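Local coordinates for protein 3-dehydroshikimate dehydratase (Pseudomonas putida, PDB 5HMQ) that catalyses the metal-dependent dehydration of 3-dehydroshikimate to protocatechuate, a shared intermediate in the breakdown of quinate and shikimate, at residues 190-202 and 211-225. Numbering follows the deposited sequence.
Sequences FFVQMADAPILAM and FRCFPGQGEMDMAGF. With MG (magnesium ion), chain K.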
ATOM      1  N   PHE C 190      -9.079 -33.516  -5.787  1.00 40.89           N
ATOM      2  CA  PHE C 190      -9.674 -32.715  -6.848  1.00 38.40           C
ATOM      3  C   PHE C 190      -9.035 -31.345  -7.026  1.00 39.86           C
ATOM      4  O   PHE C 190      -9.132 -30.778  -8.120  1.00 42.46           O
ATOM      5  CB  PHE C 190     -11.176 -32.526  -6.603  1.00 41.16           C
ATOM      6  CG  PHE C 190     -12.007 -33.739  -6.916  1.00 43.86           C
ATOM      7  CD1 PHE C 190     -11.413 -34.916  -7.352  1.00 42.86           C
ATOM      8  CD2 PHE C 190     -13.387 -33.696  -6.795  1.00 43.20           C
ATOM      9  CE1 PHE C 190     -12.182 -36.029  -7.646  1.00 42.08           C
ATOM     10  CE2 PHE C 190     -14.162 -34.807  -7.091  1.00 44.40           C
ATOM     11  CZ  PHE C 190     -13.558 -35.976  -7.515  1.00 41.36           C
ATOM     12  N   PHE C 191      -8.381 -30.804  -6.002  1.00 39.62           N
ATOM     13  CA  PHE C 191      -7.907 -29.429  -6.086  1.00 39.81           C
ATOM     14  C   PHE C 191      -6.901 -29.181  -4.974  1.00 40.59           C
ATOM     15  O   PHE C 191      -7.018 -29.739  -3.880  1.00 41.36           O
ATOM     16  CB  PHE C 191      -9.073 -28.438  -5.977  1.00 36.88           C
ATOM     17  CG  PHE C 191      -8.852 -27.158  -6.724  1.00 38.37           C
ATOM     18  CD1 PHE C 191      -9.139 -27.075  -8.076  1.00 35.53           C
ATOM     19  CD2 PHE C 191      -8.356 -26.039  -6.078  1.00 39.54           C
ATOM     20  CE1 PHE C 191      -8.941 -25.899  -8.769  1.00 39.26           C
ATOM     21  CE2 PHE C 191      -8.157 -24.860  -6.766  1.00 41.00           C
ATOM     22  CZ  PHE C 191      -8.445 -24.790  -8.115  1.00 40.76           C
ATOM     23  N   VAL C 192      -5.919 -28.331  -5.262  1.00 39.89           N
ATOM     24  CA  VAL C 192      -4.869 -27.984  -4.309  1.00 40.71           C
ATOM     25  C   VAL C 192      -4.752 -26.469  -4.260  1.00 42.77           C
ATOM     26  O   VAL C 192      -4.529 -25.827  -5.294  1.00 41.35           O
ATOM     27  CB  VAL C 192      -3.517 -28.618  -4.680  1.00 41.97           C
ATOM     28  CG1 VAL C 192      -2.416 -28.100  -3.758  1.00 37.94           C
ATOM     29  CG2 VAL C 192      -3.599 -30.134  -4.615  1.00 41.07           C
ATOM     30  N   GLN C 193      -4.906 -25.902  -3.067  1.00 42.99           N
ATOM     31  CA  GLN C 193      -4.735 -24.473  -2.831  1.00 41.09           C
ATOM     32  C   GLN C 193      -3.459 -24.262  -2.030  1.00 42.83           C
ATOM     33  O   GLN C 193      -3.328 -24.789  -0.920  1.00 41.33           O
ATOM     34  CB  GLN C 193      -5.928 -23.887  -2.079  1.00 40.59           C
ATOM     35  CG  GLN C 193      -7.256 -23.976  -2.802  1.00 41.76           C
ATOM     36  CD  GLN C 193      -8.391 -23.441  -1.957  1.00 42.15           C
ATOM     37  OE1 GLN C 193      -8.388 -23.596  -0.736  1.00 44.90           O
ATOM     38  NE2 GLN C 193      -9.363 -22.798  -2.596  1.00 40.18           N
HETATM   39  N   MSE C 194      -2.527 -23.496  -2.586  1.00 39.76           N
HETATM   40  CA  MSE C 194      -1.321 -23.138  -1.852  1.00 42.95           C
HETATM   41  C   MSE C 194      -1.499 -21.777  -1.194  1.00 44.36           C
HETATM   42  O   MSE C 194      -1.950 -20.827  -1.832  1.00 43.70           O
HETATM   43  CB  MSE C 194      -0.101 -23.122  -2.775  1.00 42.44           C
HETATM   44  CG  MSE C 194       0.138 -24.423  -3.522  1.00 45.65           C
HETATM   45 SE   MSE C 194       0.331 -25.992  -2.375  0.73 45.74          SE
HETATM   46  CE  MSE C 194       1.907 -25.460  -1.354  1.00 44.05           C
ATOM     47  N   ALA C 195      -1.155 -21.691   0.089  1.00 44.67           N
ATOM     48  CA  ALA C 195      -1.200 -20.426   0.814  1.00 45.16           C
ATOM     49  C   ALA C 195      -0.117 -20.450   1.878  1.00 45.66           C
ATOM     50  O   ALA C 195      -0.133 -21.318   2.755  1.00 45.15           O
ATOM     51  CB  ALA C 195      -2.574 -20.198   1.447  1.00 42.93           C
ATOM     52  N   ASP C 196       0.788 -19.481   1.829  1.00 44.19           N
ATOM     53  CA  ASP C 196       1.849 -19.359   2.815  1.00 44.32           C
ATOM     54  C   ASP C 196       1.444 -18.353   3.887  1.00 45.57           C
ATOM     55  O   ASP C 196       0.472 -17.607   3.740  1.00 46.05           O
ATOM     56  CB  ASP C 196       3.158 -18.942   2.136  1.00 44.97           C
ATOM     57  CG  ASP C 196       4.386 -19.356   2.922  1.00 46.47           C
ATOM     58  OD1 ASP C 196       4.224 -19.868   4.049  1.00 47.23           O
ATOM     59  OD2 ASP C 196       5.511 -19.176   2.411  1.00 46.06           O
ATOM     60  N   ALA C 197       2.210 -18.336   4.981  1.00 44.21           N
ATOM     61  CA  ALA C 197       1.918 -17.450   6.104  1.00 45.99           C
ATOM     62  C   ALA C 197       3.073 -17.423   7.097  1.00 49.56           C
ATOM     63  O   ALA C 197       3.832 -18.398   7.196  1.00 49.47           O
ATOM     64  CB  ALA C 197       0.637 -17.888   6.817  1.00 44.89           C
ATOM     65  N   PRO C 198       3.239 -16.337   7.848  1.00 48.44           N
ATOM     66  CA  PRO C 198       4.159 -16.373   8.987  1.00 47.23           C
ATOM     67  C   PRO C 198       3.612 -17.260  10.092  1.00 47.51           C
ATOM     68  O   PRO C 198       2.399 -17.393  10.269  1.00 48.74           O
ATOM     69  CB  PRO C 198       4.229 -14.907   9.431  1.00 45.49           C
ATOM     70  CG  PRO C 198       2.912 -14.344   9.015  1.00 46.02           C
ATOM     71  CD  PRO C 198       2.583 -15.025   7.712  1.00 48.13           C
ATOM     72  N   ILE C 199       4.524 -17.880  10.835  1.00 46.07           N
ATOM     73  CA  ILE C 199       4.132 -18.715  11.966  1.00 48.55           C
ATOM     74  C   ILE C 199       3.800 -17.800  13.138  1.00 51.68           C
ATOM     75  O   ILE C 199       4.670 -17.090  13.653  1.00 52.28           O
ATOM     76  CB  ILE C 199       5.235 -19.714  12.337  1.00 46.04           C
ATOM     77  CG1 ILE C 199       5.601 -20.581  11.133  1.00 48.82           C
ATOM     78  CG2 ILE C 199       4.766 -20.600  13.477  1.00 42.54           C
ATOM     79  CD1 ILE C 199       4.427 -21.304  10.503  1.00 50.06           C
ATOM     80  N   LEU C 200       2.534 -17.811  13.555  1.00 52.39           N
ATOM     81  CA  LEU C 200       2.045 -16.930  14.603  1.00 50.24           C
ATOM     82  C   LEU C 200       1.250 -17.722  15.628  1.00 51.16           C
ATOM     83  O   LEU C 200       0.474 -18.613  15.268  1.00 51.00           O
ATOM     84  CB  LEU C 200       1.174 -15.818  13.997  1.00 47.32           C
ATOM     85  CG  LEU C 200       1.866 -14.922  12.972  1.00 49.39           C
ATOM     86  CD1 LEU C 200       0.833 -14.136  12.172  1.00 52.45           C
ATOM     87  CD2 LEU C 200       2.820 -13.964  13.692  1.00 49.04           C
ATOM     88  N   ALA C 201       1.434 -17.382  16.905  1.00 52.56           N
ATOM     89  CA  ALA C 201       0.658 -17.987  17.987  1.00 53.17           C
ATOM     90  C   ALA C 201      -0.670 -17.237  18.085  1.00 55.64           C
ATOM     91  O   ALA C 201      -0.921 -16.435  18.986  1.00 58.62           O
ATOM     92  CB  ALA C 201       1.430 -17.953  19.297  1.00 54.31           C
HETATM   93  N   MSE C 202      -1.526 -17.512  17.110  1.00 56.83           N
HETATM   94  CA  MSE C 202      -2.713 -16.709  16.880  1.00 55.28           C
HETATM   95  C   MSE C 202      -3.924 -17.596  16.641  1.00 55.01           C
HETATM   96  O   MSE C 202      -3.780 -18.735  16.197  1.00 56.98           O
HETATM   97  CB  MSE C 202      -2.478 -15.788  15.683  1.00 51.33           C
HETATM   98  CG  MSE C 202      -3.552 -14.758  15.423  1.00 52.70           C
HETATM   99 SE   MSE C 202      -3.050 -13.704  13.873  0.77 56.25          SE
HETATM  100  CE  MSE C 202      -4.491 -12.406  13.892  1.00 58.44           C
ATOM    101  N   PHE C 211      -3.230 -13.031   7.268  1.00 47.29           N
ATOM    102  CA  PHE C 211      -1.796 -13.228   7.071  1.00 50.89           C
ATOM    103  C   PHE C 211      -1.420 -14.243   6.000  1.00 49.54           C
ATOM    104  O   PHE C 211      -0.238 -14.592   5.895  1.00 51.65           O
ATOM    105  CB  PHE C 211      -1.130 -13.588   8.399  1.00 51.03           C
ATOM    106  CG  PHE C 211      -1.205 -12.490   9.411  1.00 53.75           C
ATOM    107  CD1 PHE C 211      -0.273 -11.468   9.400  1.00 56.13           C
ATOM    108  CD2 PHE C 211      -2.218 -12.456  10.351  1.00 51.80           C
ATOM    109  CE1 PHE C 211      -0.339 -10.439  10.316  1.00 53.55           C
ATOM    110  CE2 PHE C 211      -2.286 -11.430  11.273  1.00 52.72           C
ATOM    111  CZ  PHE C 211      -1.344 -10.419  11.254  1.00 52.90           C
ATOM    112  N   ARG C 212      -2.366 -14.726   5.204  1.00 46.06           N
ATOM    113  CA  ARG C 212      -1.992 -15.581   4.087  1.00 46.02           C
ATOM    114  C   ARG C 212      -1.189 -14.775   3.070  1.00 44.81           C
ATOM    115  O   ARG C 212      -1.460 -13.595   2.838  1.00 45.23           O
ATOM    116  CB  ARG C 212      -3.230 -16.180   3.423  1.00 44.33           C
ATOM    117  CG  ARG C 212      -3.774 -17.420   4.102  1.00 44.68           C
ATOM    118  CD  ARG C 212      -4.954 -17.976   3.326  1.00 43.12           C
ATOM    119  NE  ARG C 212      -5.643 -19.041   4.049  1.00 45.09           N
ATOM    120  CZ  ARG C 212      -6.116 -20.145   3.480  1.00 46.98           C
ATOM    121  NH1 ARG C 212      -5.967 -20.341   2.177  1.00 45.34           N
ATOM    122  NH2 ARG C 212      -6.734 -21.059   4.217  1.00 45.06           N
ATOM    123  N   CYS C 213      -0.182 -15.412   2.478  1.00 43.04           N
ATOM    124  CA  CYS C 213       0.621 -14.785   1.435  1.00 41.37           C
ATOM    125  C   CYS C 213       1.067 -15.865   0.457  1.00 41.18           C
ATOM    126  O   CYS C 213       0.787 -17.053   0.644  1.00 41.33           O
ATOM    127  CB  CYS C 213       1.811 -14.021   2.030  1.00 40.97           C
ATOM    128  SG  CYS C 213       2.808 -14.974   3.199  1.00 44.37           S
ATOM    129  N   PHE C 214       1.778 -15.448  -0.588  1.00 43.55           N
ATOM    130  CA  PHE C 214       2.169 -16.378  -1.635  1.00 42.82           C
ATOM    131  C   PHE C 214       3.321 -17.270  -1.175  1.00 45.33           C
ATOM    132  O   PHE C 214       4.116 -16.875  -0.318  1.00 47.12           O
ATOM    133  CB  PHE C 214       2.570 -15.620  -2.896  1.00 40.98           C
ATOM    134  CG  PHE C 214       1.429 -14.911  -3.564  1.00 41.96           C
ATOM    135  CD1 PHE C 214       0.198 -15.532  -3.701  1.00 42.35           C
ATOM    136  CD2 PHE C 214       1.589 -13.632  -4.069  1.00 42.19           C
ATOM    137  CE1 PHE C 214      -0.859 -14.885  -4.320  1.00 41.40           C
ATOM    138  CE2 PHE C 214       0.539 -12.979  -4.690  1.00 44.18           C
ATOM    139  CZ  PHE C 214      -0.687 -13.607  -4.816  1.00 43.68           C
ATOM    140  N   PRO C 215       3.406 -18.488  -1.714  1.00 47.93           N
ATOM    141  CA  PRO C 215       4.497 -19.403  -1.348  1.00 41.78           C
ATOM    142  C   PRO C 215       5.864 -18.745  -1.451  1.00 45.60           C
ATOM    143  O   PRO C 215       6.216 -18.154  -2.474  1.00 44.97           O
ATOM    144  CB  PRO C 215       4.347 -20.545  -2.357  1.00 44.10           C
ATOM    145  CG  PRO C 215       2.903 -20.547  -2.706  1.00 45.02           C
ATOM    146  CD  PRO C 215       2.434 -19.119  -2.623  1.00 46.71           C
ATOM    147  N   GLY C 216       6.632 -18.837  -0.368  1.00 42.85           N
ATOM    148  CA  GLY C 216       7.931 -18.221  -0.282  1.00 45.78           C
ATOM    149  C   GLY C 216       7.949 -16.910   0.475  1.00 47.71           C
ATOM    150  O   GLY C 216       9.019 -16.486   0.927  1.00 51.64           O
ATOM    151  N   GLN C 217       6.795 -16.262   0.629  1.00 45.45           N
ATOM    152  CA  GLN C 217       6.701 -15.010   1.364  1.00 43.41           C
ATOM    153  C   GLN C 217       6.456 -15.213   2.852  1.00 45.57           C
ATOM    154  O   GLN C 217       6.580 -14.254   3.621  1.00 47.20           O
ATOM    155  CB  GLN C 217       5.590 -14.136   0.769  1.00 42.33           C
ATOM    156  CG  GLN C 217       5.826 -13.764  -0.690  1.00 42.48           C
ATOM    157  CD  GLN C 217       4.667 -12.999  -1.298  1.00 45.94           C
ATOM    158  OE1 GLN C 217       3.519 -13.149  -0.880  1.00 45.51           O
ATOM    159  NE2 GLN C 217       4.961 -12.175  -2.296  1.00 45.56           N
ATOM    160  N   GLY C 218       6.108 -16.426   3.275  1.00 46.52           N
ATOM    161  CA  GLY C 218       5.934 -16.711   4.686  1.00 43.57           C
ATOM    162  C   GLY C 218       7.002 -17.672   5.161  1.00 43.25           C
ATOM    163  O   GLY C 218       8.100 -17.699   4.600  1.00 46.59           O
ATOM    164  N   GLU C 219       6.704 -18.469   6.188  1.00 46.07           N
ATOM    165  CA  GLU C 219       7.694 -19.392   6.730  1.00 49.65           C
ATOM    166  C   GLU C 219       7.158 -20.817   6.825  1.00 50.32           C
ATOM    167  O   GLU C 219       7.716 -21.634   7.565  1.00 50.85           O
ATOM    168  CB  GLU C 219       8.207 -18.911   8.091  1.00 50.66           C
ATOM    169  CG  GLU C 219       7.178 -18.187   8.924  1.00 53.66           C
ATOM    170  CD  GLU C 219       7.805 -17.292   9.976  1.00 55.51           C
ATOM    171  OE1 GLU C 219       9.047 -17.173  10.001  1.00 55.87           O
ATOM    172  OE2 GLU C 219       7.052 -16.704  10.779  1.00 58.82           O
HETATM  173  N   MSE C 220       6.095 -21.133   6.094  1.00 54.20           N
HETATM  174  CA  MSE C 220       5.593 -22.500   6.032  1.00 53.20           C
HETATM  175  C   MSE C 220       6.336 -23.295   4.962  1.00 52.57           C
HETATM  176  O   MSE C 220       6.873 -22.723   4.013  1.00 52.59           O
HETATM  177  CB  MSE C 220       4.090 -22.514   5.755  1.00 52.62           C
HETATM  178  CG  MSE C 220       3.246 -22.057   6.931  1.00 55.31           C
HETATM  179 SE   MSE C 220       1.352 -21.907   6.493  1.00 58.53          SE
HETATM  180  CE  MSE C 220       0.644 -21.724   8.301  1.00 50.87           C
ATOM    181  N   ASP C 221       6.365 -24.616   5.124  1.00 48.17           N
ATOM    182  CA  ASP C 221       7.107 -25.501   4.228  1.00 50.19           C
ATOM    183  C   ASP C 221       6.181 -25.909   3.089  1.00 51.08           C
ATOM    184  O   ASP C 221       5.526 -26.954   3.128  1.00 48.68           O
ATOM    185  CB  ASP C 221       7.640 -26.705   4.994  1.00 49.06           C
ATOM    186  CG  ASP C 221       8.514 -27.605   4.140  1.00 49.99           C
ATOM    187  OD1 ASP C 221       8.961 -27.160   3.064  1.00 50.64           O
ATOM    188  OD2 ASP C 221       8.754 -28.760   4.549  1.00 49.95           O
HETATM  189  N   MSE C 222       6.134 -25.070   2.058  1.00 55.32           N
HETATM  190  CA  MSE C 222       5.270 -25.285   0.900  1.00 52.05           C
HETATM  191  C   MSE C 222       5.657 -26.534   0.119  1.00 56.64           C
HETATM  192  O   MSE C 222       4.806 -27.353  -0.236  1.00 57.35           O
HETATM  193  CB  MSE C 222       5.331 -24.070  -0.020  1.00 52.97           C
HETATM  194  CG  MSE C 222       4.938 -22.778   0.667  1.00 57.07           C
HETATM  195 SE   MSE C 222       3.033 -22.462   0.615  1.00 61.07          SE
HETATM  196  CE  MSE C 222       2.488 -22.955   2.377  1.00 65.84           C
ATOM    197  N   ALA C 223       6.958 -26.665  -0.157  1.00 53.18           N
ATOM    198  CA  ALA C 223       7.439 -27.812  -0.922  1.00 48.06           C
ATOM    199  C   ALA C 223       7.183 -29.115  -0.178  1.00 48.72           C
ATOM    200  O   ALA C 223       6.870 -30.139  -0.796  1.00 49.70           O
ATOM    201  CB  ALA C 223       8.927 -27.652  -1.232  1.00 46.87           C
ATOM    202  N   GLY C 224       7.295 -29.092   1.151  1.00 47.13           N
ATOM    203  CA  GLY C 224       6.993 -30.272   1.941  1.00 48.95           C
ATOM    204  C   GLY C 224       5.525 -30.635   1.959  1.00 48.79           C
ATOM    205  O   GLY C 224       5.177 -31.752   2.356  1.00 50.83           O
ATOM    206  N   PHE C 225       4.656 -29.714   1.549  1.00 43.55           N
ATOM    207  CA  PHE C 225       3.230 -29.983   1.434  1.00 44.42           C
ATOM    208  C   PHE C 225       2.862 -30.478   0.042  1.00 47.38           C
ATOM    209  O   PHE C 225       2.040 -31.390  -0.096  1.00 49.10           O
ATOM    210  CB  PHE C 225       2.432 -28.721   1.777  1.00 46.27           C
ATOM    211  CG  PHE C 225       0.943 -28.922   1.782  1.00 44.98           C
ATOM    212  CD1 PHE C 225       0.304 -29.444   2.894  1.00 42.74           C
ATOM    213  CD2 PHE C 225       0.178 -28.572   0.679  1.00 46.02           C
ATOM    214  CE1 PHE C 225      -1.065 -29.624   2.904  1.00 43.08           C
ATOM    215  CE2 PHE C 225      -1.194 -28.750   0.684  1.00 45.66           C
ATOM    216  CZ  PHE C 225      -1.815 -29.277   1.798  1.00 44.40           C
TER
HETATM  217 MG    MG K 701      -8.965 -22.897   1.092  1.00 43.93          MG
HETATM  218  O   HOH W   1     -10.780 -22.559   0.251  1.00 41.67           O
HETATM  219  O   HOH W   2       7.859 -20.768   2.352  1.00 43.99           O
HETATM  220  O   HOH W   3      -9.680 -22.029   2.720  1.00 45.79           O
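With its carboxylate turned away from the backbone N (chi1 -155°), Asp196 reaches into the loop 213-220 and shows how one buried acid can organise a turn. Asp196 OD1 accepts from Met220 N at 3.0 Å on its syn lone pair and also from Ala197 N, which approaches from above the carboxylate plane. Asp196 OD2 is met on its anti side by Gly216 N at 3.0 Å; Gly218 N adds a weak bond to the same oxygen, and a water also donates to it and ties it to Met220 O. Amide donors on both oxygens thus fix the carboxylate's rotation, and would probably stabilise its negative charge. They also hold the loop around the type II turn 214-217, where Gly216 adopts a positive phi.

The backbones join in a single antiparallel bridge, the hydrogen-bonded pair Asp196 and Cys213, with Cys213 N 2.6 Å from Asp196 O. Farther on, Glu219 N gives a nearly straight bond to Ala197 O (173°), and Glu219 OE2 accepts from Ile199 N at 2.8 Å, so Glu219 is held through both backbone and side chain.

Apolar groups close the two ends; the methionines are present as selenomethionine. Leu200 CD1 sits over the centre of one face of the Phe211 ring, a CH-pi contact of 3.9 Å to the centroid, while Met202 SE approaches the same ring obliquely and Tyr516 of the second subunit meets it edge-to-face. At the other end, Met194, bent at chi2 and chi3, brings SE to the edge of Phe225, 4.0 Å from CD2.

Gln193 OE1 binds the catalytic magnesium ion with Glu136, Asp167 and Glu241; Arg212, hydrogen-bonded at NE to Ser208, gives another from NH1 to Asp167. The contact lies at and just past the C-terminal end of TIM-barrel strand 189-194, which strands 162-167 and 238-240 flank, with helices 168-172 and 252-276 packing against it.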